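Local coordinates for uncharacterized protein (Thermus thermophilus HB8, PDB 4WVA), which hydrolyses the compatible solute mannosylglycerate to mannose and glycerate, and cleaves glucosylglycerate to glucose and glycerate with similar efficiency, at residues Leu153-Pro159 / Ser228-Asp234; Ser167-Pro173 / Ile295-Thr299; Lys172-Arg176 / Asp288-Gly292. All coordinates share one frame; numbering follows the deposited sequence. Where two conformers were deposited one is given.

A short helix at 171-175 and a small antiparallel sheet built on strand 283-288 organise this corner of the (alpha/alpha)6-barrel, and the three contacts are where loops meet them. Contact 1 joins the loop after helix 121-146 to strand 232-233; contact 2 sets residues 167-173 against the loop after strand 293-294; contact 3 brings the end of helix 171-175 onto the turn between strands 283-288 and 293-294. Their centres lie about 9 to 12 Å apart. Contacts 2 and 3 share Lys172 and Pro173, and the segments of contact 1 alternate with theirs along the chain. Contacts 1 and 2 sit beside the loop of the probable proton donor, Asp165; contact 3 lies farther out.

Contact 1. Residues Leu153-Pro159 / Ser228-Asp234; sequences LVVIVHP and SPFKVVD
Ile156 and Val232 face each other as an antiparallel hydrogen-bonded pair, and the contact is tightest around them. Ile156 N donates to Val232 O at 2.8 Å, and Val232 N returns a bond to Ile156 O at 3.0 Å, closing a single two-bond bridge. Outside the bridge the backbones still meet through CA-H...O contacts, such as Val157 CA to Phe230 O at 3.3 Å. The Phe230 ring is sandwiched: CD of Pro159 sits over the centre of one face, 3.8 Å from the ring centroid in a CH-pi contact, while CG2 of Val232 lies over the opposite face toward the rim. With CG anti to the backbone N (chi1 -175°), Phe230 reaches toward the 153-159 loop and Val157 CA meets the ring edge.

Packing is looser at the other end, where Val233 CG1 touches Leu153 CD2 at 4.0 Å, the two side chains crossing at about a right angle. There a water replaces direct bonding, donating to Val154 O at 2.7 Å and weakly to Val232 O, and accepting from Asp234 N. At the more exposed margin, Lys231 curls back through bends at chi3 and chi4 and gives NZ to Ser228 O at 2.7 Å and to Tyr225 O. Pro159 lies near Asp165 and Asp234 near Gly163, so this one-bridge beta pairing sits beside the loop carrying the probable proton donor of the GH63 (alpha/alpha)6-barrel.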
ATOM      1  N   LEU A 153      12.778   8.463  -6.293  1.00 12.17           N
ATOM      2  CA  LEU A 153      13.733   8.759  -5.222  1.00 12.19           C
ATOM      3  C   LEU A 153      14.606   9.931  -5.620  1.00 12.56           C
ATOM      4  O   LEU A 153      15.000  10.045  -6.783  1.00 13.60           O
ATOM      5  CB  LEU A 153      14.617   7.548  -4.948  1.00 12.33           C
ATOM      6  CG  LEU A 153      13.885   6.357  -4.352  1.00 12.40           C
ATOM      7  CD1 LEU A 153      14.656   5.076  -4.602  1.00 12.81           C
ATOM      8  CD2 LEU A 153      13.654   6.563  -2.864  1.00 12.96           C
ATOM      9  N   VAL A 154      14.851  10.829  -4.682  1.00 12.05           N
ATOM     10  CA  VAL A 154      15.729  11.969  -4.941  1.00 12.45           C
ATOM     11  C   VAL A 154      17.131  11.685  -4.428  1.00 11.85           C
ATOM     12  O   VAL A 154      17.321  11.043  -3.388  1.00 11.25           O
ATOM     13  CB  VAL A 154      15.184  13.288  -4.355  1.00 13.67           C
ATOM     14  CG1 VAL A 154      13.913  13.706  -5.080  1.00 14.36           C
ATOM     15  CG2 VAL A 154      14.977  13.183  -2.870  1.00 15.24           C
ATOM     16  N   VAL A 155      18.114  12.187  -5.164  1.00 11.58           N
ATOM     17  CA  VAL A 155      19.524  12.057  -4.853  0.50 11.32           C
ATOM     18  C   VAL A 155      20.038  13.291  -4.089  1.00 11.42           C
ATOM     19  O   VAL A 155      19.681  14.427  -4.463  1.00 11.35           O
ATOM     20  CB  VAL A 155      20.292  11.974  -6.186  0.50 11.25           C
ATOM     21  CG1 VAL A 155      21.794  11.884  -5.968  0.50 11.03           C
ATOM     22  CG2 VAL A 155      19.784  10.787  -6.992  0.50 11.61           C
ATOM     23  N   ILE A 156      20.862  13.074  -3.074  1.00 11.16           N
ATOM     24  CA  ILE A 156      21.658  14.146  -2.476  1.00 10.97           C
ATOM     25  C   ILE A 156      23.069  14.076  -3.053  1.00 11.35           C
ATOM     26  O   ILE A 156      23.621  12.988  -3.282  1.00 11.31           O
ATOM     27  CB  ILE A 156      21.666  14.138  -0.935  1.00 10.67           C
ATOM     28  CG1 ILE A 156      22.185  12.825  -0.345  1.00 10.49           C
ATOM     29  CG2 ILE A 156      20.273  14.487  -0.401  1.00 10.88           C
ATOM     30  CD1 ILE A 156      22.504  12.886   1.137  1.00 11.10           C
ATOM     31  N   VAL A 157      23.645  15.257  -3.294  1.00 11.49           N
ATOM     32  CA  VAL A 157      24.997  15.377  -3.824  1.00 11.94           C
ATOM     33  C   VAL A 157      26.000  15.862  -2.780  1.00 12.20           C
ATOM     34  O   VAL A 157      27.196  15.960  -3.072  1.00 12.56           O
ATOM     35  CB  VAL A 157      25.005  16.275  -5.079  1.00 12.15           C
ATOM     36  CG1 VAL A 157      24.141  15.632  -6.173  1.00 12.83           C
ATOM     37  CG2 VAL A 157      24.517  17.684  -4.764  1.00 12.68           C
ATOM     38  N   HIS A 158      25.532  16.118  -1.557  1.00 11.72           N
ATOM     39  CA  HIS A 158      26.407  16.538  -0.491  1.00 11.69           C
ATOM     40  C   HIS A 158      25.880  15.941   0.807  1.00 11.70           C
ATOM     41  O   HIS A 158      24.677  16.026   1.030  1.00 11.61           O
ATOM     42  CB  HIS A 158      26.417  18.070  -0.408  1.00 12.08           C
ATOM     43  CG  HIS A 158      27.602  18.610   0.325  1.00 12.64           C
ATOM     44  ND1 HIS A 158      27.817  18.356   1.658  1.00 12.57           N
ATOM     45  CD2 HIS A 158      28.660  19.342  -0.096  1.00 13.20           C
ATOM     46  CE1 HIS A 158      28.966  18.901   2.034  1.00 12.56           C
ATOM     47  NE2 HIS A 158      29.486  19.522   0.987  1.00 12.80           N
ATOM     48  N   PRO A 159      26.753  15.384   1.659  1.00 11.68           N
ATOM     49  CA  PRO A 159      26.285  14.842   2.947  1.00 11.76           C
ATOM     50  C   PRO A 159      25.519  15.875   3.803  1.00 11.39           C
ATOM     51  O   PRO A 159      24.633  15.503   4.586  1.00 11.19           O
ATOM     52  CB  PRO A 159      27.575  14.379   3.634  1.00 12.33           C
ATOM     53  CG  PRO A 159      28.679  15.094   2.915  1.00 12.25           C
ATOM     54  CD  PRO A 159      28.211  15.203   1.501  1.00 11.57           C
ATOM     55  N   SER A 228      29.053  15.141  -9.892  1.00 20.85           N
ATOM     56  CA  SER A 228      29.326  14.981  -8.467  1.00 18.61           C
ATOM     57  C   SER A 228      29.895  13.591  -8.189  1.00 17.81           C
ATOM     58  O   SER A 228      29.299  12.589  -8.585  1.00 18.79           O
ATOM     59  CB  SER A 228      28.095  15.218  -7.595  1.00 17.51           C
ATOM     60  OG  SER A 228      28.462  15.037  -6.236  1.00 17.58           O
ATOM     61  N   PRO A 229      31.053  13.513  -7.508  1.00 17.39           N
ATOM     62  CA  PRO A 229      31.568  12.230  -7.076  1.00 17.02           C
ATOM     63  C   PRO A 229      30.820  11.655  -5.868  1.00 16.28           C
ATOM     64  O   PRO A 229      31.156  10.555  -5.419  1.00 17.20           O
ATOM     65  CB  PRO A 229      33.018  12.543  -6.713  1.00 17.40           C
ATOM     66  CG  PRO A 229      32.966  13.958  -6.262  1.00 17.39           C
ATOM     67  CD  PRO A 229      31.933  14.626  -7.089  1.00 17.80           C
ATOM     68  N   PHE A 230      29.822  12.391  -5.355  1.00 14.75           N
ATOM     69  CA  PHE A 230      28.987  11.961  -4.218  1.00 14.33           C
ATOM     70  C   PHE A 230      27.555  12.011  -4.734  1.00 13.41           C
ATOM     71  O   PHE A 230      27.062  13.085  -5.072  1.00 13.50           O
ATOM     72  CB  PHE A 230      29.149  12.913  -3.020  1.00 13.58           C
ATOM     73  CG  PHE A 230      28.413  12.477  -1.773  1.00 13.48           C
ATOM     74  CD1 PHE A 230      27.081  12.811  -1.576  1.00 13.24           C
ATOM     75  CD2 PHE A 230      29.054  11.753  -0.791  1.00 13.83           C
ATOM     76  CE1 PHE A 230      26.415  12.422  -0.420  1.00 13.27           C
ATOM     77  CE2 PHE A 230      28.401  11.350   0.356  1.00 14.17           C
ATOM     78  CZ  PHE A 230      27.073  11.689   0.545  1.00 13.79           C
ATOM     79  N   LYS A 231      26.918  10.844  -4.872  1.00 14.20           N
ATOM     80  CA  LYS A 231      25.526  10.737  -5.317  1.00 14.52           C
ATOM     81  C   LYS A 231      24.873   9.620  -4.517  1.00 13.45           C
ATOM     82  O   LYS A 231      25.202   8.438  -4.695  1.00 12.82           O
ATOM     83  CB  LYS A 231      25.442  10.439  -6.820  1.00 16.88           C
ATOM     84  CG  LYS A 231      25.676  11.646  -7.698  1.00 19.88           C
ATOM     85  CD  LYS A 231      25.273  11.375  -9.137  1.00 22.57           C
ATOM     86  CE  LYS A 231      26.290  10.528  -9.878  1.00 24.40           C
ATOM     87  NZ  LYS A 231      27.499  11.325 -10.235  1.00 26.19           N
ATOM     88  N   VAL A 232      23.980   9.997  -3.602  1.00 12.24           N
ATOM     89  CA  VAL A 232      23.424   9.057  -2.657  1.00 11.65           C
ATOM     90  C   VAL A 232      21.910   9.200  -2.596  1.00 11.12           C
ATOM     91  O   VAL A 232      21.388  10.325  -2.618  1.00 10.97           O
ATOM     92  CB  VAL A 232      24.022   9.319  -1.263  1.00 11.88           C
ATOM     93  CG1 VAL A 232      23.273   8.578  -0.181  1.00 12.87           C
ATOM     94  CG2 VAL A 232      25.484   8.915  -1.265  1.00 12.18           C
ATOM     95  N   VAL A 233      21.213   8.062  -2.553  1.00 10.50           N
ATOM     96  CA  VAL A 233      19.803   8.052  -2.187  1.00 10.60           C
ATOM     97  C   VAL A 233      19.760   7.872  -0.670  1.00 10.18           C
ATOM     98  O   VAL A 233      19.973   6.779  -0.146  1.00 10.31           O
ATOM     99  CB  VAL A 233      18.993   6.949  -2.906  1.00 10.42           C
ATOM    100  CG1 VAL A 233      17.565   6.917  -2.373  1.00 10.64           C
ATOM    101  CG2 VAL A 233      19.011   7.190  -4.416  1.00 10.82           C
ATOM    102  N   ASP A 234      19.483   8.971   0.039  1.00 10.14           N
ATOM    103  CA  ASP A 234      19.419   8.989   1.483  1.00 10.21           C
ATOM    104  C   ASP A 234      18.029   8.540   1.950  1.00 10.04           C
ATOM    105  O   ASP A 234      17.007   9.155   1.588  1.00 10.30           O
ATOM    106  CB  ASP A 234      19.726  10.404   1.994  1.00 10.00           C
ATOM    107  CG  ASP A 234      19.511  10.565   3.497  1.00 10.48           C
ATOM    108  OD1 ASP A 234      19.538   9.571   4.255  1.00 10.55           O
ATOM    109  OD2 ASP A 234      19.299  11.733   3.921  1.00 10.94           O
TER
HETATM  110  O   HOH W   1      18.662  11.422  -1.103  1.00 12.54           O

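Contact 2. Residues Ser167-Pro173 / Ile295-Thr299; sequences SPAWDKP and IAVKT
Ile295, Val297 and Thr299 turn alternate side chains onto the 3-10 turn at 168-170 that leads into helix 171-175, an apolar contact on the GH63 (alpha/alpha)6-barrel domain with no direct hydrogen bond across it. The second segment begins at Ile295, whose two branches divide the work. CG2, anti to the backbone N because chi1 is -59° for CG1, presses against the carbonyl oxygen of Ala169 at 3.2 Å and lies 4.1 Å from its CB. CD1 also lies near that oxygen but reaches on to CG of Pro173 in the helix at 3.9 Å, the side chains slanting across one another, and approaches CZ3 of Trp170 at the edge of the indole, near its plane. Cutting Ile295 back to an alanine removes CG1, CG2 and CD1, and the gap left between Ala169, Pro173 and the indole edge is likely to loosen the seam.

Ala296 then forms the centre of an inverse gamma turn, closed by a weak bond from Val297 N to Ile295 O. Val297 points toward the 3-10 turn and uses CG1, which touches Pro168 CB at 4.0 Å and comes similarly near Ala169 N. Beyond Lys298, whose NZ pairs with Glu322, Thr299 closes the segment. Its methyl CG2 rests 3.5 Å from OG of Ser167, whose side chain lies near that of Trp350 in the probable substrate site.

Ser167 CB and Ala169 CB cover part of one indole face, toward the rim, and Trp170 NE1 bonds to Ser162 OG. A water completes the junction where apolar packing ends, lying 3.0 Å from Ser167 OG and 2.8 Å from Thr299 OG1.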
ATOM      1  N   SER A 167      27.190  11.204   9.223  1.00 11.56           N
ATOM      2  CA  SER A 167      26.659   9.850   9.382  1.00 11.50           C
ATOM      3  C   SER A 167      27.668   8.839   8.827  1.00 11.40           C
ATOM      4  O   SER A 167      28.217   9.082   7.757  1.00 11.17           O
ATOM      5  CB  SER A 167      25.369   9.692   8.588  1.00 11.59           C
ATOM      6  OG  SER A 167      24.873   8.366   8.727  1.00 11.08           O
ATOM      7  N   PRO A 168      27.917   7.719   9.544  1.00 12.10           N
ATOM      8  CA  PRO A 168      28.822   6.689   8.996  1.00 12.64           C
ATOM      9  C   PRO A 168      28.369   6.143   7.649  1.00 12.85           C
ATOM     10  O   PRO A 168      29.188   5.612   6.893  1.00 13.36           O
ATOM     11  CB  PRO A 168      28.813   5.603  10.070  1.00 13.01           C
ATOM     12  CG  PRO A 168      28.503   6.347  11.320  1.00 12.88           C
ATOM     13  CD  PRO A 168      27.450   7.335  10.884  1.00 12.76           C
ATOM     14  N   ALA A 169      27.083   6.288   7.322  1.00 12.09           N
ATOM     15  CA  ALA A 169      26.607   5.909   5.987  1.00 12.22           C
ATOM     16  C   ALA A 169      27.371   6.603   4.862  1.00 12.28           C
ATOM     17  O   ALA A 169      27.570   6.015   3.791  1.00 12.42           O
ATOM     18  CB  ALA A 169      25.107   6.183   5.855  1.00 11.86           C
ATOM     19  N   TRP A 170      27.849   7.829   5.095  1.00 12.00           N
ATOM     20  CA  TRP A 170      28.503   8.599   4.032  1.00 12.15           C
ATOM     21  C   TRP A 170      30.025   8.352   3.904  1.00 12.79           C
ATOM     22  O   TRP A 170      30.647   8.896   2.982  1.00 13.34           O
ATOM     23  CB  TRP A 170      28.260  10.106   4.206  1.00 11.53           C
ATOM     24  CG  TRP A 170      26.847  10.511   4.600  1.00 11.02           C
ATOM     25  CD1 TRP A 170      26.509  11.529   5.425  1.00 10.94           C
ATOM     26  CD2 TRP A 170      25.614   9.895   4.190  1.00 11.04           C
ATOM     27  NE1 TRP A 170      25.141  11.609   5.558  1.00 10.76           N
ATOM     28  CE2 TRP A 170      24.568  10.610   4.817  1.00 10.94           C
ATOM     29  CE3 TRP A 170      25.290   8.801   3.365  1.00 11.10           C
ATOM     30  CZ2 TRP A 170      23.229  10.251   4.677  1.00 11.00           C
ATOM     31  CZ3 TRP A 170      23.963   8.451   3.231  1.00 11.24           C
ATOM     32  CH2 TRP A 170      22.951   9.178   3.876  1.00 11.36           C
ATOM     33  N   ASP A 171      30.602   7.529   4.778  1.00 14.27           N
ATOM     34  CA  ASP A 171      32.076   7.308   4.785  1.00 15.89           C
ATOM     35  C   ASP A 171      32.599   6.804   3.439  1.00 16.74           C
ATOM     36  O   ASP A 171      33.432   7.460   2.812  1.00 16.97           O
ATOM     37  CB  ASP A 171      32.508   6.339   5.887  1.00 16.37           C
ATOM     38  CG  ASP A 171      32.405   6.917   7.294  1.00 16.56           C
ATOM     39  OD1 ASP A 171      31.997   8.100   7.484  1.00 17.01           O
ATOM     40  OD2 ASP A 171      32.735   6.148   8.234  1.00 17.38           O
ATOM     41  N   LYS A 172      32.101   5.664   2.966  1.00 18.34           N
ATOM     42  CA  LYS A 172      32.547   5.148   1.655  1.00 19.43           C
ATOM     43  C   LYS A 172      32.238   6.070   0.473  1.00 17.96           C
ATOM     44  O   LYS A 172      33.119   6.344  -0.341  1.00 17.47           O
ATOM     45  CB  LYS A 172      32.039   3.726   1.421  1.00 21.88           C
ATOM     46  CG  LYS A 172      32.562   2.737   2.438  1.00 26.96           C
ATOM     47  CD  LYS A 172      32.406   1.291   1.976  1.00 31.37           C
ATOM     48  CE  LYS A 172      32.794   0.331   3.089  1.00 35.22           C
ATOM     49  NZ  LYS A 172      32.677  -1.101   2.677  1.00 38.55           N
ATOM     50  N   PRO A 173      30.999   6.599   0.370  1.00 16.07           N
ATOM     51  CA  PRO A 173      30.778   7.565  -0.700  1.00 15.97           C
ATOM     52  C   PRO A 173      31.748   8.765  -0.645  1.00 16.49           C
ATOM     53  O   PRO A 173      32.230   9.221  -1.675  1.00 16.78           O
ATOM     54  CB  PRO A 173      29.334   8.016  -0.476  1.00 15.76           C
ATOM     55  CG  PRO A 173      28.680   6.855   0.216  1.00 15.75           C
ATOM     56  CD  PRO A 173      29.743   6.174   1.027  1.00 15.85           C
ATOM     57  N   ILE A 295      24.299   0.988   1.003  1.00 12.80           N
ATOM     58  CA  ILE A 295      25.247   1.282   2.055  1.00 12.72           C
ATOM     59  C   ILE A 295      24.791   0.533   3.306  1.00 13.75           C
ATOM     60  O   ILE A 295      23.809   0.911   3.964  1.00 14.02           O
ATOM     61  CB  ILE A 295      25.306   2.792   2.344  1.00 12.28           C
ATOM     62  CG1 ILE A 295      25.711   3.582   1.077  1.00 12.05           C
ATOM     63  CG2 ILE A 295      26.253   3.057   3.514  1.00 12.70           C
ATOM     64  CD1 ILE A 295      25.378   5.058   1.134  1.00 12.03           C
ATOM     65  N   ALA A 296      25.523  -0.516   3.655  1.00 14.38           N
ATOM     66  CA  ALA A 296      25.084  -1.450   4.685  1.00 15.39           C
ATOM     67  C   ALA A 296      25.491  -0.978   6.073  1.00 15.31           C
ATOM     68  O   ALA A 296      26.299  -1.605   6.750  1.00 16.51           O
ATOM     69  CB  ALA A 296      25.627  -2.843   4.392  1.00 15.87           C
ATOM     70  N   VAL A 297      24.922   0.158   6.484  1.00 14.52           N
ATOM     71  CA  VAL A 297      25.168   0.760   7.785  1.00 13.93           C
ATOM     72  C   VAL A 297      23.801   1.144   8.322  1.00 12.99           C
ATOM     73  O   VAL A 297      23.071   1.852   7.641  1.00 12.90           O
ATOM     74  CB  VAL A 297      26.014   2.046   7.682  1.00 14.41           C
ATOM     75  CG1 VAL A 297      26.186   2.700   9.055  1.00 15.02           C
ATOM     76  CG2 VAL A 297      27.356   1.754   7.013  1.00 15.39           C
ATOM     77  N   LYS A 298      23.469   0.651   9.507  1.00 12.64           N
ATOM     78  CA  LYS A 298      22.180   0.929  10.143  1.00 12.52           C
ATOM     79  C   LYS A 298      22.282   2.211  10.958  1.00 12.18           C
ATOM     80  O   LYS A 298      22.944   2.236  11.999  1.00 13.33           O
ATOM     81  CB  LYS A 298      21.753  -0.246  11.027  1.00 13.24           C
ATOM     82  CG  LYS A 298      21.600  -1.550  10.234  1.00 14.42           C
ATOM     83  CD  LYS A 298      21.009  -2.676  11.061  1.00 16.57           C
ATOM     84  CE  LYS A 298      22.029  -3.272  12.000  1.00 18.46           C
ATOM     85  NZ  LYS A 298      21.545  -4.452  12.777  1.00 20.18           N
ATOM     86  N   THR A 299      21.645   3.273  10.470  1.00 10.94           N
ATOM     87  CA  THR A 299      21.604   4.539  11.186  1.00 10.74           C
ATOM     88  C   THR A 299      20.171   4.848  11.611  1.00  9.92           C
ATOM     89  O   THR A 299      19.211   4.194  11.167  1.00  9.48           O
ATOM     90  CB  THR A 299      22.135   5.703  10.340  1.00 10.74           C
ATOM     91  OG1 THR A 299      21.163   6.051   9.344  1.00 11.08           O
ATOM     92  CG2 THR A 299      23.469   5.349   9.677  1.00 10.85           C
TER
HETATM   93  O   HOH W   2      22.225   7.869   7.480  1.00  9.68           O

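Contact 3. Residues Lys172-Arg176 / Asp288-Gly292; sequences KPLSR and DLVAG
Arg176 and Asp288 form a salt bridge between the end of helix 171-175 and the turn that links strands 283-288 and 293-294, and the aspartate also anchors that turn through an Asx motif. Its two carboxylate oxygens have separate duties. OD2 faces the arginine and receives Arg176 NH1 at 2.7 Å on its syn lone pair; the bond is nearly straight, 171° at the hydrogen, and OD2 lies almost in the guanidinium plane, at its edge. Even so, the guanidinium and carboxylate planes are turned 42° apart, and Arg176 NH2 stands 3.6 Å from OD2, so the bridge rests on a single short hydrogen bond from NH1, not on a bidentate pair.

OD1 serves the turn itself. Ala291 N donates to it at 3.1 Å from well above the carboxylate plane, and Val290 N adds a weak bond. These two donors, together with the arginine, pin the rotation of the carboxylate, and the neighbouring positive charge is likely to favour its ionised form.

The arginine also packs on the turn. Its chain, extended from CG to NE, carries the guanidinium to the carboxylate; on the way CD passes Val290 CG1 at 3.9 Å, the two side chains sliding by in opposite directions, and NH2 lies near Ala291 CB.

Near the helix end Ser175 OG turns back to donate to Lys172 O at 2.6 Å. Across the subunit boundary, Ala291 O accepts from Arg125 of the second subunit and Gly292 O from Tyr115 of that same subunit. Buried Pro173 packs its CG against Asp288 OD2 at 3.7 Å.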
ATOM      1  N   LYS A 172      32.101   5.664   2.966  1.00 18.34           N
ATOM      2  CA  LYS A 172      32.547   5.148   1.655  1.00 19.43           C
ATOM      3  C   LYS A 172      32.238   6.070   0.473  1.00 17.96           C
ATOM      4  O   LYS A 172      33.119   6.344  -0.341  1.00 17.47           O
ATOM      5  CB  LYS A 172      32.039   3.726   1.421  1.00 21.88           C
ATOM      6  CG  LYS A 172      32.562   2.737   2.438  1.00 26.96           C
ATOM      7  CD  LYS A 172      32.406   1.291   1.976  1.00 31.37           C
ATOM      8  CE  LYS A 172      32.794   0.331   3.089  1.00 35.22           C
ATOM      9  NZ  LYS A 172      32.677  -1.101   2.677  1.00 38.55           N
ATOM     10  N   PRO A 173      30.999   6.599   0.370  1.00 16.07           N
ATOM     11  CA  PRO A 173      30.778   7.565  -0.700  1.00 15.97           C
ATOM     12  C   PRO A 173      31.748   8.765  -0.645  1.00 16.49           C
ATOM     13  O   PRO A 173      32.230   9.221  -1.675  1.00 16.78           O
ATOM     14  CB  PRO A 173      29.334   8.016  -0.476  1.00 15.76           C
ATOM     15  CG  PRO A 173      28.680   6.855   0.216  1.00 15.75           C
ATOM     16  CD  PRO A 173      29.743   6.174   1.027  1.00 15.85           C
ATOM     17  N   LEU A 174      32.027   9.260   0.553  1.00 17.09           N
ATOM     18  CA  LEU A 174      32.892  10.432   0.687  1.00 18.16           C
ATOM     19  C   LEU A 174      34.343  10.128   0.364  1.00 18.81           C
ATOM     20  O   LEU A 174      35.079  11.036  -0.020  1.00 19.83           O
ATOM     21  CB  LEU A 174      32.819  11.012   2.086  1.00 18.48           C
ATOM     22  CG  LEU A 174      31.660  11.957   2.270  1.00 19.03           C
ATOM     23  CD1 LEU A 174      31.485  12.183   3.763  1.00 20.18           C
ATOM     24  CD2 LEU A 174      31.858  13.277   1.519  1.00 19.71           C
ATOM     25  N   SER A 175      34.743   8.874   0.511  1.00 20.31           N
ATOM     26  CA  SER A 175      36.124   8.463   0.206  1.00 21.68           C
ATOM     27  C   SER A 175      36.506   8.687  -1.262  1.00 22.79           C
ATOM     28  O   SER A 175      37.701   8.729  -1.593  1.00 24.53           O
ATOM     29  CB  SER A 175      36.351   7.002   0.600  1.00 21.88           C
ATOM     30  OG  SER A 175      35.699   6.132  -0.304  1.00 23.55           O
ATOM     31  N   ARG A 176      35.517   8.839  -2.145  1.00 21.73           N
ATOM     32  CA  ARG A 176      35.771   9.101  -3.560  1.00 21.67           C
ATOM     33  C   ARG A 176      35.905  10.572  -3.925  1.00 20.98           C
ATOM     34  O   ARG A 176      36.206  10.895  -5.077  1.00 21.77           O
ATOM     35  CB  ARG A 176      34.679   8.461  -4.422  1.00 22.29           C
ATOM     36  CG  ARG A 176      34.519   7.001  -4.092  1.00 23.57           C
ATOM     37  CD  ARG A 176      33.767   6.207  -5.133  1.00 24.66           C
ATOM     38  NE  ARG A 176      33.507   4.906  -4.548  1.00 25.07           N
ATOM     39  CZ  ARG A 176      32.398   4.572  -3.888  1.00 24.55           C
ATOM     40  NH1 ARG A 176      31.379   5.424  -3.774  1.00 21.00           N
ATOM     41  NH2 ARG A 176      32.309   3.359  -3.362  1.00 24.72           N
ATOM     42  N   ASP A 288      24.288   4.080  -2.455  1.00 11.46           N
ATOM     43  CA  ASP A 288      25.384   4.799  -3.082  1.00 11.80           C
ATOM     44  C   ASP A 288      25.295   4.580  -4.576  1.00 11.90           C
ATOM     45  O   ASP A 288      25.533   3.464  -5.054  1.00 12.31           O
ATOM     46  CB  ASP A 288      26.707   4.255  -2.535  1.00 12.40           C
ATOM     47  CG  ASP A 288      27.926   4.873  -3.186  1.00 13.03           C
ATOM     48  OD1 ASP A 288      27.800   5.573  -4.209  1.00 13.77           O
ATOM     49  OD2 ASP A 288      29.027   4.586  -2.652  1.00 14.26           O
ATOM     50  N   LEU A 289      24.946   5.625  -5.307  1.00 12.32           N
ATOM     51  CA  LEU A 289      24.698   5.490  -6.751  1.00 13.26           C
ATOM     52  C   LEU A 289      25.968   5.575  -7.580  1.00 13.79           C
ATOM     53  O   LEU A 289      25.948   5.226  -8.766  1.00 14.36           O
ATOM     54  CB  LEU A 289      23.688   6.502  -7.250  1.00 13.53           C
ATOM     55  CG  LEU A 289      22.267   6.425  -6.668  1.00 14.09           C
ATOM     56  CD1 LEU A 289      21.386   7.446  -7.360  1.00 15.20           C
ATOM     57  CD2 LEU A 289      21.658   5.047  -6.777  1.00 14.05           C
ATOM     58  N   VAL A 290      27.066   6.026  -6.980  1.00 13.86           N
ATOM     59  CA  VAL A 290      28.354   5.995  -7.682  1.00 14.13           C
ATOM     60  C   VAL A 290      28.856   4.550  -7.739  1.00 14.22           C
ATOM     61  O   VAL A 290      29.197   4.052  -8.813  1.00 15.44           O
ATOM     62  CB  VAL A 290      29.375   6.943  -7.015  1.00 14.10           C
ATOM     63  CG1 VAL A 290      30.772   6.737  -7.591  1.00 15.00           C
ATOM     64  CG2 VAL A 290      28.914   8.384  -7.176  1.00 14.22           C
ATOM     65  N   ALA A 291      28.862   3.869  -6.587  1.00 14.14           N
ATOM     66  CA  ALA A 291      29.214   2.453  -6.503  1.00 14.23           C
ATOM     67  C   ALA A 291      28.085   1.569  -7.040  1.00 14.15           C
ATOM     68  O   ALA A 291      28.322   0.439  -7.480  1.00 14.34           O
ATOM     69  CB  ALA A 291      29.525   2.068  -5.073  1.00 14.37           C
ATOM     70  N   GLY A 292      26.862   2.092  -7.026  1.00 13.99           N
ATOM     71  CA  GLY A 292      25.669   1.297  -7.391  1.00 13.72           C
ATOM     72  C   GLY A 292      25.328   0.214  -6.378  1.00 13.91           C
ATOM     73  O   GLY A 292      24.935  -0.910  -6.769  1.00 14.29           O
TER